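Local atomic coordinates of variant surface glycoprotein MITat 1.13 (PDB entry 6Z8H), a protein that probably forms part of the dense surface coat by which the parasite Trypanosoma brucei evades the immune response of its host. Residues G89-I94 / S282-F287; Q110-K115 / H265-A270; T143-T148 / V216-H221; H196-C201 / G225-G230; S346-K351 / K358-D363. All blocks are in the same frame, centred on the assembly; numbering follows the deposited sequence.

Interaction 1 of 5, residues G89-I94 / S282-F287; sequences GAAADI and SLITDF
Helix 78-129 runs through residues 89-94, and against its flank lies the irregular piece 282-287, which is extended at Ser282 and Leu283 and then folds into a type I beta turn from Leu283 to Asp286, closed by the bond from Asp286 N to Leu283 O. The backbones come closest at Ala91 and Ile284, whose CA atoms are 5.6 Å apart, a spacing that a side chain as small as alanine permits. Ile284 and Ile94 carry the contact between them. Ile284 CG1 lies anti to the carbonyl carbon (chi1 -73°) and the chain is extended to CD1, so that this branch runs along Ala91: CD1 is 3.7 Å from Ala91 CB, while CG2, the other branch, also reaches that methyl at 3.9 Å. One turn on, Ile94 crosses Ile284 obliquely. Its CG2, anti to its own backbone N, touches Ile284 CG1 at 3.9 Å. Two branches let Ile284 spread over the small Ala91, while Ile94 reaches from the helix to the loop backbone with CG2 and CD1. Asn62 bonds to Ser282 O, just before the turn, and to Ile284 N. Asp286 is the N-cap of helix 287-291. Segment 282-287 touches helix 34-75 as well, Leu283 resting on Asn58 and Glu61; Leu69 of that helix meets Ala91, and helix 287-291 packs on Ala90 and Ile94.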
# COMPACT_ATOMS: atom_id res chain seq x y z
N GLY A 89 -14.78 17.71 25.06
CA GLY A 89 -15.12 16.30 25.19
C GLY A 89 -15.63 15.74 23.87
O GLY A 89 -15.24 14.65 23.44
N ALA A 90 -16.46 16.51 23.19
CA ALA A 90 -17.00 16.10 21.90
C ALA A 90 -15.87 15.95 20.88
O ALA A 90 -15.88 15.03 20.04
CB ALA A 90 -18.06 17.12 21.44
N ALA A 91 -14.93 16.90 20.87
CA ALA A 91 -13.78 16.80 19.97
C ALA A 91 -12.92 15.58 20.28
O ALA A 91 -12.42 14.91 19.37
CB ALA A 91 -12.98 18.10 19.99
N ALA A 92 -12.70 15.27 21.55
CA ALA A 92 -11.96 14.05 21.88
C ALA A 92 -12.68 12.80 21.38
O ALA A 92 -12.03 11.84 20.94
CB ALA A 92 -11.72 14.01 23.40
N ASP A 93 -14.01 12.79 21.48
CA ASP A 93 -14.80 11.69 20.95
C ASP A 93 -14.59 11.56 19.44
O ASP A 93 -14.34 10.47 18.93
CB ASP A 93 -16.28 11.93 21.25
CG ASP A 93 -16.65 11.53 22.64
OD1 ASP A 93 -15.90 10.75 23.26
OD2 ASP A 93 -17.73 11.99 23.10
N ILE A 94 -14.71 12.68 18.72
CA ILE A 94 -14.53 12.66 17.27
C ILE A 94 -13.15 12.13 16.89
O ILE A 94 -13.00 11.27 16.02
CB ILE A 94 -14.79 14.05 16.68
CG1 ILE A 94 -16.29 14.40 16.81
CG2 ILE A 94 -14.37 14.05 15.19
CD1 ILE A 94 -16.58 15.88 16.63
N SER A 282 -15.64 12.31 9.90
CA SER A 282 -16.19 13.39 10.70
C SER A 282 -15.07 14.35 11.10
O SER A 282 -13.94 13.92 11.35
CB SER A 282 -16.83 12.83 11.97
OG SER A 282 -17.95 12.04 11.65
N LEU A 283 -15.39 15.64 11.14
CA LEU A 283 -14.44 16.70 11.43
C LEU A 283 -14.89 17.51 12.64
O LEU A 283 -16.06 17.91 12.73
CB LEU A 283 -14.24 17.64 10.26
CG LEU A 283 -13.45 17.16 9.05
CD1 LEU A 283 -13.54 18.23 7.95
CD2 LEU A 283 -11.99 16.88 9.37
N ILE A 284 -13.95 17.76 13.55
CA ILE A 284 -14.19 18.64 14.69
C ILE A 284 -14.67 20.00 14.24
O ILE A 284 -15.47 20.64 14.92
CB ILE A 284 -12.89 18.73 15.52
CG1 ILE A 284 -12.66 17.42 16.26
CG2 ILE A 284 -12.95 19.89 16.52
CD1 ILE A 284 -11.26 17.24 16.80
N THR A 285 -14.22 20.48 13.07
CA THR A 285 -14.60 21.80 12.59
C THR A 285 -15.99 21.83 11.96
O THR A 285 -16.44 22.88 11.51
CB THR A 285 -13.57 22.32 11.58
OG1 THR A 285 -13.40 21.33 10.56
CG2 THR A 285 -12.23 22.62 12.23
N ASP A 286 -16.69 20.70 11.94
CA ASP A 286 -18.08 20.60 11.48
C ASP A 286 -19.00 20.68 12.70
O ASP A 286 -19.09 19.74 13.49
CB ASP A 286 -18.26 19.28 10.73
CG ASP A 286 -19.69 19.07 10.29
OD1 ASP A 286 -20.52 19.98 10.48
OD2 ASP A 286 -19.96 17.97 9.75
N PHE A 287 -19.75 21.78 12.81
CA PHE A 287 -20.62 21.96 13.98
C PHE A 287 -21.60 20.80 14.11
O PHE A 287 -21.94 20.39 15.22
CB PHE A 287 -21.37 23.29 13.92
CG PHE A 287 -22.01 23.69 15.23
CD1 PHE A 287 -21.23 24.07 16.30
CD2 PHE A 287 -23.39 23.68 15.37
CE1 PHE A 287 -21.80 24.43 17.50
CE2 PHE A 287 -23.98 24.06 16.58
CZ PHE A 287 -23.17 24.43 17.63

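Interaction 2 of 5, residues Q110-K115 / H265-A270; sequences QAAISK and HEALKA
Lys115 leaves its helix with CG anti to the carbonyl carbon (chi1 -74°) and stays extended beyond, which carries CD onto Ala267 of the neighbouring helix; Leu268 has the same first torsion (chi1 -62°), swinging CD2 across to the partner helix. Between them sits an alanine pair. Ala267 CB lies 3.7 Å from Ala112 CA and 4.0 Å from Ala112 CB, so one methyl rests on the backbone of the other helix. Lys115 CD closes over the same methyl at 4.0 Å, and Leu268 CD2 meets Ala112 CB at 3.9 Å. The two helices, 78-129 and 260-273, are nearly antiparallel here, at 163°, and their axes approach to 8.6 Å. Helix 260-273 thus packs on one of the long helices of the coiled coil characteristic of A-type variant surface glycoproteins: small alanines let the backbones draw close, whereas leucine and the lysine stem fill the flanks. Ser114 turns its hydroxyl back to its own helix, OG donating to Ala111 O at 3.0 Å from above the carbonyl plane; that oxygen also accepts from Lys115 N. Leu268 continues onto Arg44 and Tyr48 of helix 34-75, and Ile113 meets Ile113 of the second subunit. Lys115 also touches an N-acetylglucosamine of a glycan carried by the protein.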
# COMPACT_ATOMS: atom_id res chain seq x y z
N GLN A 110 -4.64 -2.30 3.11
CA GLN A 110 -3.33 -2.82 2.74
C GLN A 110 -3.47 -4.16 2.04
O GLN A 110 -2.80 -4.41 1.03
CB GLN A 110 -2.43 -2.97 3.96
CG GLN A 110 -1.91 -1.65 4.56
CD GLN A 110 -1.31 -1.81 5.94
OE1 GLN A 110 -1.55 -2.80 6.64
NE2 GLN A 110 -0.52 -0.82 6.35
N ALA A 111 -4.34 -5.05 2.55
CA ALA A 111 -4.51 -6.36 1.93
C ALA A 111 -5.07 -6.24 0.52
O ALA A 111 -4.68 -6.99 -0.38
CB ALA A 111 -5.41 -7.23 2.81
N ALA A 112 -5.97 -5.27 0.31
CA ALA A 112 -6.56 -5.07 -1.02
C ALA A 112 -5.55 -4.48 -1.99
O ALA A 112 -5.47 -4.91 -3.15
CB ALA A 112 -7.79 -4.17 -0.90
N ILE A 113 -4.75 -3.52 -1.55
CA ILE A 113 -3.72 -2.96 -2.41
C ILE A 113 -2.78 -4.06 -2.90
O ILE A 113 -2.47 -4.17 -4.10
CB ILE A 113 -2.91 -1.87 -1.68
CG1 ILE A 113 -3.79 -0.64 -1.44
CG2 ILE A 113 -1.63 -1.56 -2.47
CD1 ILE A 113 -3.17 0.34 -0.44
N SER A 114 -2.33 -4.91 -1.98
CA SER A 114 -1.35 -5.91 -2.39
C SER A 114 -1.96 -6.92 -3.34
O SER A 114 -1.32 -7.33 -4.32
CB SER A 114 -0.76 -6.62 -1.18
OG SER A 114 -1.68 -7.49 -0.59
N LYS A 115 -3.20 -7.34 -3.10
CA LYS A 115 -3.83 -8.36 -3.93
C LYS A 115 -4.24 -7.81 -5.30
O LYS A 115 -4.05 -8.48 -6.32
CB LYS A 115 -5.00 -8.96 -3.15
CG LYS A 115 -4.53 -9.90 -2.05
CD LYS A 115 -5.64 -10.25 -1.08
CE LYS A 115 -5.19 -11.29 -0.07
NZ LYS A 115 -6.37 -11.95 0.56
N HIS A 265 -10.83 -9.31 -5.75
CA HIS A 265 -12.24 -8.95 -5.60
C HIS A 265 -12.70 -9.17 -4.17
O HIS A 265 -13.40 -8.33 -3.60
CB HIS A 265 -13.05 -9.83 -6.55
CG HIS A 265 -14.44 -9.35 -6.85
ND1 HIS A 265 -14.71 -8.17 -7.51
CD2 HIS A 265 -15.64 -9.97 -6.71
CE1 HIS A 265 -16.01 -8.07 -7.73
NE2 HIS A 265 -16.59 -9.16 -7.27
N GLU A 266 -12.39 -10.30 -3.58
CA GLU A 266 -12.80 -10.64 -2.20
C GLU A 266 -12.17 -9.66 -1.21
O GLU A 266 -12.81 -9.41 -0.18
CB GLU A 266 -12.44 -12.07 -1.84
CG GLU A 266 -12.88 -12.48 -0.45
CD GLU A 266 -14.31 -12.11 -0.08
OE1 GLU A 266 -14.50 -11.30 0.89
OE2 GLU A 266 -15.25 -12.61 -0.78
N ALA A 267 -10.98 -9.11 -1.49
CA ALA A 267 -10.35 -8.19 -0.56
C ALA A 267 -11.06 -6.85 -0.55
O ALA A 267 -11.18 -6.21 0.51
CB ALA A 267 -8.88 -7.99 -0.93
N LEU A 268 -11.59 -6.42 -1.70
CA LEU A 268 -12.44 -5.24 -1.72
C LEU A 268 -13.73 -5.48 -0.93
O LEU A 268 -14.14 -4.63 -0.13
CB LEU A 268 -12.75 -4.86 -3.16
CG LEU A 268 -11.52 -4.49 -4.01
CD1 LEU A 268 -11.95 -4.10 -5.41
CD2 LEU A 268 -10.73 -3.35 -3.33
N LYS A 269 -14.34 -6.65 -1.09
CA LYS A 269 -15.55 -6.96 -0.31
C LYS A 269 -15.24 -6.95 1.19
O LYS A 269 -16.08 -6.52 1.99
CB LYS A 269 -16.13 -8.30 -0.72
CG LYS A 269 -17.43 -8.60 -0.02
CD LYS A 269 -18.15 -9.79 -0.61
CE LYS A 269 -19.54 -9.93 -0.03
NZ LYS A 269 -20.22 -11.18 -0.46
N ALA A 270 -14.05 -7.40 1.58
CA ALA A 270 -13.70 -7.40 3.01
C ALA A 270 -13.75 -6.01 3.61
O ALA A 270 -14.10 -5.85 4.79
CB ALA A 270 -12.32 -8.01 3.22

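Interaction 3 of 5, residues T143-T148 / V216-H221; sequences TDLRLT and VEANTH
Leu145 makes the tight part of this contact between two loops at the far end of the molecule. Its CG is anti to the carbonyl carbon (chi1 -75°), and the forked end straddles the peptide link joining Glu217 to Ala218: CD1 comes to 3.2 Å from Glu217 O, CD2 to 3.3 Å from Ala218 N. The outer sides of the fork meet apolar carbon, CD1 with Val216 CG1 at 4.0 Å and CD2 with Ala218 CB at 3.8 Å. A small alanine suits this place, because its methyl also lies against the backbone of Thr143 and Asp144. Towards Thr143 the contact is looser; Thr143, Asp144 and Glu217 set out from their backbones away from the opposite loop, and Thr143 is solvent-exposed. The type I beta turn from Glu217 to Thr220 is closed by Thr220 N to Glu217 O and braced by a nearly straight bond, 2.7 Å from Glu217 N to Thr220 OG1, while Asn219 ND2 donates to Glu217 OE1; Glu217 OE2 also takes Gly204 N. Asp144 pairs with Lys151. Ala215 of the second subunit packs on Leu145 too, so these loops join the dimer interface. The leucine thus meets a peptide whose oxygen is already bonded, and attraction between the segments is mainly van der Waals; Ala218 bonds to Gly142 just beyond.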
# COMPACT_ATOMS: atom_id res chain seq x y z
N THR A 143 11.34 -27.32 -54.80
CA THR A 143 12.36 -28.17 -55.40
C THR A 143 12.51 -29.51 -54.69
O THR A 143 12.62 -30.54 -55.36
CB THR A 143 13.71 -27.44 -55.40
OG1 THR A 143 13.60 -26.25 -56.18
CG2 THR A 143 14.80 -28.33 -55.97
N ASP A 144 12.51 -29.51 -53.35
CA ASP A 144 12.66 -30.75 -52.61
C ASP A 144 12.07 -30.57 -51.21
O ASP A 144 11.61 -29.48 -50.84
CB ASP A 144 14.13 -31.20 -52.53
CG ASP A 144 15.05 -30.11 -51.98
OD1 ASP A 144 14.61 -29.29 -51.14
OD2 ASP A 144 16.23 -30.06 -52.39
N LEU A 145 12.09 -31.66 -50.44
CA LEU A 145 11.62 -31.65 -49.06
C LEU A 145 12.77 -31.64 -48.06
O LEU A 145 12.56 -31.92 -46.87
CB LEU A 145 10.71 -32.86 -48.78
CG LEU A 145 9.27 -32.92 -49.31
CD1 LEU A 145 8.39 -31.96 -48.53
CD2 LEU A 145 9.16 -32.69 -50.81
N ARG A 146 13.98 -31.29 -48.50
CA ARG A 146 15.05 -31.00 -47.55
C ARG A 146 14.70 -29.74 -46.74
O ARG A 146 13.85 -28.92 -47.12
CB ARG A 146 16.39 -30.87 -48.26
CG ARG A 146 16.81 -32.17 -48.96
CD ARG A 146 18.26 -32.12 -49.45
NE ARG A 146 18.77 -33.41 -49.89
CZ ARG A 146 19.95 -33.58 -50.47
NH1 ARG A 146 20.74 -32.53 -50.65
NH2 ARG A 146 20.33 -34.79 -50.87
N LEU A 147 15.36 -29.58 -45.59
CA LEU A 147 15.00 -28.51 -44.67
C LEU A 147 16.26 -27.88 -44.10
O LEU A 147 17.13 -28.59 -43.58
CB LEU A 147 14.10 -29.05 -43.54
CG LEU A 147 13.40 -28.04 -42.63
CD1 LEU A 147 12.65 -27.04 -43.46
CD2 LEU A 147 12.47 -28.79 -41.71
N THR A 148 16.33 -26.55 -44.19
CA THR A 148 17.25 -25.76 -43.39
C THR A 148 16.47 -24.56 -42.89
O THR A 148 15.30 -24.36 -43.24
CB THR A 148 18.48 -25.25 -44.16
OG1 THR A 148 18.10 -24.17 -45.03
CG2 THR A 148 19.17 -26.39 -44.92
N VAL A 216 2.15 -34.11 -48.12
CA VAL A 216 3.13 -33.04 -48.02
C VAL A 216 4.21 -33.25 -49.08
O VAL A 216 4.82 -34.32 -49.16
CB VAL A 216 3.73 -32.99 -46.61
CG1 VAL A 216 4.93 -32.05 -46.57
CG2 VAL A 216 2.67 -32.56 -45.58
N GLU A 217 4.44 -32.22 -49.88
CA GLU A 217 5.39 -32.30 -50.99
C GLU A 217 6.19 -31.01 -51.07
O GLU A 217 6.23 -30.22 -50.12
CB GLU A 217 4.62 -32.67 -52.27
CG GLU A 217 3.49 -31.75 -52.63
CD GLU A 217 3.93 -30.56 -53.45
OE1 GLU A 217 4.78 -30.73 -54.35
OE2 GLU A 217 3.45 -29.44 -53.16
N ALA A 218 6.85 -30.78 -52.20
CA ALA A 218 7.88 -29.75 -52.28
C ALA A 218 7.32 -28.34 -52.31
O ALA A 218 8.03 -27.41 -51.92
CB ALA A 218 8.75 -29.99 -53.52
N ASN A 219 6.06 -28.17 -52.73
CA ASN A 219 5.43 -26.86 -52.72
C ASN A 219 4.66 -26.60 -51.43
O ASN A 219 3.97 -25.59 -51.34
CB ASN A 219 4.49 -26.70 -53.92
CG ASN A 219 5.21 -26.84 -55.23
OD1 ASN A 219 5.82 -25.89 -55.72
ND2 ASN A 219 5.17 -28.04 -55.79
N THR A 220 4.71 -27.52 -50.48
CA THR A 220 3.83 -27.47 -49.30
C THR A 220 4.21 -26.35 -48.32
O THR A 220 5.38 -26.07 -48.09
CB THR A 220 3.85 -28.84 -48.60
OG1 THR A 220 3.24 -29.84 -49.44
CG2 THR A 220 3.08 -28.81 -47.27
N HIS A 221 3.19 -25.65 -47.84
CA HIS A 221 3.33 -24.70 -46.73
C HIS A 221 2.74 -25.31 -45.47
O HIS A 221 1.57 -25.71 -45.46
CB HIS A 221 2.66 -23.35 -47.03
CG HIS A 221 3.34 -22.55 -48.10
ND1 HIS A 221 3.09 -21.21 -48.31
CD2 HIS A 221 4.25 -22.91 -49.04
CE1 HIS A 221 3.82 -20.78 -49.32
NE2 HIS A 221 4.55 -21.79 -49.77

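Interaction 4 of 5, residues H196-C201 / G225-G230; sequences HLDATC and GLTFSG
Ser229 OG is gripped by two bonds, one with His196 NE2 at 2.7 Å, in which either atom could be the donor, and one from Ser231 N. Strands 194-202 and 221-229, which bring these residues together, are antiparallel neighbours in the five-stranded sheet of this end of the molecule. The hydroxyl lies at the edge of the His196 ring, whose ND1 bonds to Ser251 OG; held at both nitrogens, the ring would be fixed in its rotation. In the hydrogen-bonded pair of Asp198 and Gly225, Asp198 N donates to Gly225 O and Gly225 N returns to Asp198 O, each at 2.9 Å; His196 and Thr227 form the next such pair, with His196 N reaching Thr227 O at 2.8 Å and Thr227 N returning to His196 O. Leu197 and Leu226, the non-hydrogen-bonded pair between them, put their side chains on the other face, where Leu157 and Gly158 of the second subunit pack. Thr227 holds OG1 between its N and carbonyl carbon (chi1 52°), the crowded position, which aims it at Asp198 OD2, 2.7 Å away and met from above the carboxylate plane. Because threonine branches at CB, Thr227 CG2 also touches Asp198 OD2, at 3.2 Å.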
# COMPACT_ATOMS: atom_id res chain seq x y z
N HIS A 196 -3.74 -22.63 -27.71
CA HIS A 196 -4.25 -23.31 -28.90
C HIS A 196 -3.11 -23.51 -29.87
O HIS A 196 -2.41 -22.56 -30.24
CB HIS A 196 -5.34 -22.48 -29.56
CG HIS A 196 -6.44 -22.12 -28.62
ND1 HIS A 196 -7.16 -23.07 -27.93
CD2 HIS A 196 -6.97 -20.92 -28.27
CE1 HIS A 196 -8.06 -22.47 -27.16
NE2 HIS A 196 -7.96 -21.16 -27.34
N LEU A 197 -2.99 -24.74 -30.34
CA LEU A 197 -2.07 -25.05 -31.41
C LEU A 197 -2.84 -24.82 -32.70
O LEU A 197 -3.80 -25.56 -32.98
CB LEU A 197 -1.62 -26.50 -31.28
CG LEU A 197 -0.90 -27.08 -32.49
CD1 LEU A 197 0.31 -26.24 -32.90
CD2 LEU A 197 -0.49 -28.52 -32.20
N ASP A 198 -2.53 -23.72 -33.39
CA ASP A 198 -3.13 -23.40 -34.69
C ASP A 198 -2.28 -24.02 -35.79
O ASP A 198 -1.05 -23.95 -35.76
CB ASP A 198 -3.22 -21.89 -34.91
CG ASP A 198 -4.21 -21.21 -33.98
OD1 ASP A 198 -5.27 -21.81 -33.66
OD2 ASP A 198 -3.92 -20.06 -33.58
N ALA A 199 -2.95 -24.64 -36.77
CA ALA A 199 -2.23 -25.33 -37.83
C ALA A 199 -2.84 -25.00 -39.18
O ALA A 199 -4.06 -24.83 -39.30
CB ALA A 199 -2.25 -26.84 -37.59
N THR A 200 -1.96 -24.85 -40.17
CA THR A 200 -2.35 -24.69 -41.58
C THR A 200 -1.38 -25.49 -42.43
O THR A 200 -0.16 -25.34 -42.28
CB THR A 200 -2.25 -23.22 -42.02
OG1 THR A 200 -2.91 -22.37 -41.05
CG2 THR A 200 -2.84 -23.00 -43.40
N CYS A 201 -1.91 -26.32 -43.33
CA CYS A 201 -1.10 -27.10 -44.27
C CYS A 201 -1.61 -26.92 -45.68
O CYS A 201 -2.79 -26.66 -45.96
CB CYS A 201 -1.01 -28.57 -43.85
SG CYS A 201 0.16 -29.62 -44.81
N GLY A 225 1.19 -22.26 -35.17
CA GLY A 225 1.18 -21.08 -34.35
C GLY A 225 0.55 -21.36 -33.00
O GLY A 225 -0.07 -22.41 -32.77
N LEU A 226 0.73 -20.40 -32.11
CA LEU A 226 0.18 -20.47 -30.75
C LEU A 226 -0.67 -19.24 -30.47
O LEU A 226 -0.22 -18.10 -30.62
CB LEU A 226 1.32 -20.55 -29.73
CG LEU A 226 0.93 -20.47 -28.25
CD1 LEU A 226 -0.03 -21.56 -27.91
CD2 LEU A 226 2.19 -20.56 -27.40
N THR A 227 -1.92 -19.48 -30.13
CA THR A 227 -2.81 -18.41 -29.67
C THR A 227 -3.42 -18.82 -28.34
O THR A 227 -3.22 -19.93 -27.85
CB THR A 227 -3.90 -18.07 -30.69
OG1 THR A 227 -4.56 -19.28 -31.05
CG2 THR A 227 -3.32 -17.35 -31.89
N PHE A 228 -4.17 -17.90 -27.75
CA PHE A 228 -4.75 -18.09 -26.43
C PHE A 228 -6.18 -17.59 -26.45
O PHE A 228 -6.50 -16.65 -27.19
CB PHE A 228 -3.98 -17.32 -25.34
CG PHE A 228 -2.57 -17.80 -25.12
CD1 PHE A 228 -2.32 -18.93 -24.36
CD2 PHE A 228 -1.51 -17.11 -25.65
CE1 PHE A 228 -1.03 -19.39 -24.16
CE2 PHE A 228 -0.20 -17.55 -25.43
CZ PHE A 228 0.03 -18.69 -24.68
N SER A 229 -7.03 -18.17 -25.60
CA SER A 229 -8.39 -17.68 -25.43
C SER A 229 -8.95 -18.18 -24.10
O SER A 229 -8.27 -18.85 -23.32
CB SER A 229 -9.28 -18.09 -26.62
OG SER A 229 -9.86 -19.39 -26.46
N GLY A 230 -10.21 -17.85 -23.87
CA GLY A 230 -10.95 -18.21 -22.68
C GLY A 230 -11.75 -19.50 -22.79
O GLY A 230 -12.51 -19.81 -21.87

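Interaction 5 of 5, residues S346-K351 / K358-D363; sequences STRIPK and KTDTID
Five main-chain bonds hold this pair together, the shortest being Ile349 N to Asp360 O and Lys351 N to Lys358 O, both 2.7 Å. Asp360 N and Lys358 N answer to Ile349 O and Lys351 O, and beyond the strand ends Ile362 N reaches Thr347 O at 2.9 Å. This is an antiparallel beta hairpin, strands 348-351 and 358-361. Pro350, which has no N-H to give, suits a non-hydrogen-bonded position opposite Thr359. Arg348 bends at chi3 (68°) to carry its guanidinium across the partner strand: NH2 donates in the group's plane to Thr359 OG1 at 3.1 Å, and Asp360 CA lies over one face. The Asp360 carboxylate accepts from Thr361 N, 2.8 Å from OD1; its charge lies near that of Arg348 without a direct bond, which would probably favour its ionised form. On the side of Ile349 and Asp360, Lys351 and Lys358 lie side by side, Lys351 CE 3.9 Å from Lys358 CB. Ile349 and Ile362 cross at about a right angle, CG2 of the former 3.8 Å from CG1 of the latter. Both are buried, and their apolar bulk suits the place where the hairpin meets the helices: Ile349 rests on Ala75 of helix 34-75 and Trp371 of helix 368-383, and Ile362 on Ala72.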
# COMPACT_ATOMS: atom_id res chain seq x y z
N SER A 346 -7.04 33.19 17.23
CA SER A 346 -6.49 34.48 17.62
C SER A 346 -6.11 34.53 19.09
O SER A 346 -5.62 35.55 19.57
CB SER A 346 -7.49 35.59 17.32
OG SER A 346 -8.59 35.52 18.21
N THR A 347 -6.37 33.46 19.84
CA THR A 347 -6.00 33.43 21.24
C THR A 347 -4.48 33.59 21.39
O THR A 347 -3.71 32.88 20.75
CB THR A 347 -6.44 32.11 21.86
OG1 THR A 347 -7.85 31.94 21.70
CG2 THR A 347 -6.13 32.08 23.34
N ARG A 348 -4.06 34.54 22.22
CA ARG A 348 -2.65 34.80 22.45
C ARG A 348 -2.10 33.83 23.49
O ARG A 348 -2.76 33.52 24.49
CB ARG A 348 -2.44 36.26 22.88
CG ARG A 348 -2.91 37.26 21.84
CD ARG A 348 -2.48 38.69 22.16
NE ARG A 348 -1.03 38.85 22.05
CZ ARG A 348 -0.38 39.03 20.90
NH1 ARG A 348 -1.03 39.09 19.75
NH2 ARG A 348 0.95 39.15 20.90
N ILE A 349 -0.90 33.33 23.22
CA ILE A 349 -0.26 32.29 24.03
C ILE A 349 1.22 32.64 24.17
O ILE A 349 1.76 33.42 23.38
CB ILE A 349 -0.40 30.89 23.41
CG1 ILE A 349 0.15 30.87 21.98
CG2 ILE A 349 -1.87 30.46 23.41
CD1 ILE A 349 0.27 29.47 21.39
N PRO A 350 1.88 32.08 25.18
CA PRO A 350 3.32 32.34 25.36
C PRO A 350 4.15 31.76 24.22
O PRO A 350 3.84 30.70 23.69
CB PRO A 350 3.66 31.66 26.69
CG PRO A 350 2.39 31.35 27.33
CD PRO A 350 1.32 31.25 26.26
N LYS A 351 5.26 32.45 23.92
CA LYS A 351 6.24 32.04 22.91
C LYS A 351 7.65 32.18 23.48
O LYS A 351 7.99 33.21 24.07
CB LYS A 351 6.12 32.96 21.69
CG LYS A 351 7.09 32.65 20.57
CD LYS A 351 6.96 33.60 19.38
CE LYS A 351 7.70 34.91 19.60
NZ LYS A 351 7.83 35.67 18.32
N LYS A 358 7.84 35.91 24.96
CA LYS A 358 6.96 36.78 24.19
C LYS A 358 5.59 36.13 24.07
O LYS A 358 5.31 35.07 24.63
CB LYS A 358 7.61 37.12 22.84
CG LYS A 358 8.96 37.84 22.99
CD LYS A 358 9.44 38.51 21.70
CE LYS A 358 10.68 39.38 21.96
NZ LYS A 358 11.25 40.00 20.73
N THR A 359 4.70 36.78 23.33
CA THR A 359 3.38 36.22 23.08
C THR A 359 3.02 36.38 21.61
O THR A 359 3.51 37.28 20.93
CB THR A 359 2.28 36.88 23.93
OG1 THR A 359 2.18 38.26 23.58
CG2 THR A 359 2.59 36.73 25.42
N ASP A 360 2.18 35.48 21.13
CA ASP A 360 1.58 35.60 19.81
C ASP A 360 0.35 34.70 19.76
O ASP A 360 0.00 34.04 20.74
CB ASP A 360 2.60 35.26 18.72
CG ASP A 360 2.38 36.05 17.43
OD1 ASP A 360 1.23 36.49 17.18
OD2 ASP A 360 3.35 36.23 16.67
N THR A 361 -0.31 34.67 18.61
CA THR A 361 -1.56 33.93 18.53
C THR A 361 -1.30 32.47 18.19
O THR A 361 -0.26 32.12 17.64
CB THR A 361 -2.48 34.53 17.46
OG1 THR A 361 -1.97 34.20 16.16
CG2 THR A 361 -2.56 36.04 17.61
N ILE A 362 -2.27 31.63 18.53
CA ILE A 362 -2.24 30.22 18.16
C ILE A 362 -2.02 30.06 16.67
O ILE A 362 -1.23 29.22 16.22
CB ILE A 362 -3.54 29.52 18.63
CG1 ILE A 362 -3.50 29.30 20.15
CG2 ILE A 362 -3.76 28.22 17.87
CD1 ILE A 362 -4.76 28.70 20.71
N ASP A 363 -2.73 30.87 15.87
CA ASP A 363 -2.64 30.71 14.42
C ASP A 363 -1.28 31.14 13.88
O ASP A 363 -0.84 30.62 12.85
CB ASP A 363 -3.77 31.48 13.74
CG ASP A 363 -5.06 30.68 13.68
OD1 ASP A 363 -5.06 29.50 14.10
OD2 ASP A 363 -6.07 31.22 13.21

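Overall arrangement
The five contacts are strung along an elongated molecule. Interactions 3 and 5 are farthest apart, their centres about 95 Å from each other on opposite sides of the chain's centre. Interactions 1 and 2 share helix 78-129, with centres about 30 Å apart, and interaction 2 lies nearest the middle, beside the glycan touched by Lys115. Interactions 3 and 4 meet directly: Cys201, disulfide-bonded to Cys211, places SG 3.9 Å from Thr220 CG2, and their segments alternate along the chain. At the other end, interactions 1 and 5 have centres about 23 Å apart. Interactions 1 to 4 all touch the second subunit, so dimer contacts extend along the molecule, whereas the two segments of interaction 5 touch no other chain of the assembly.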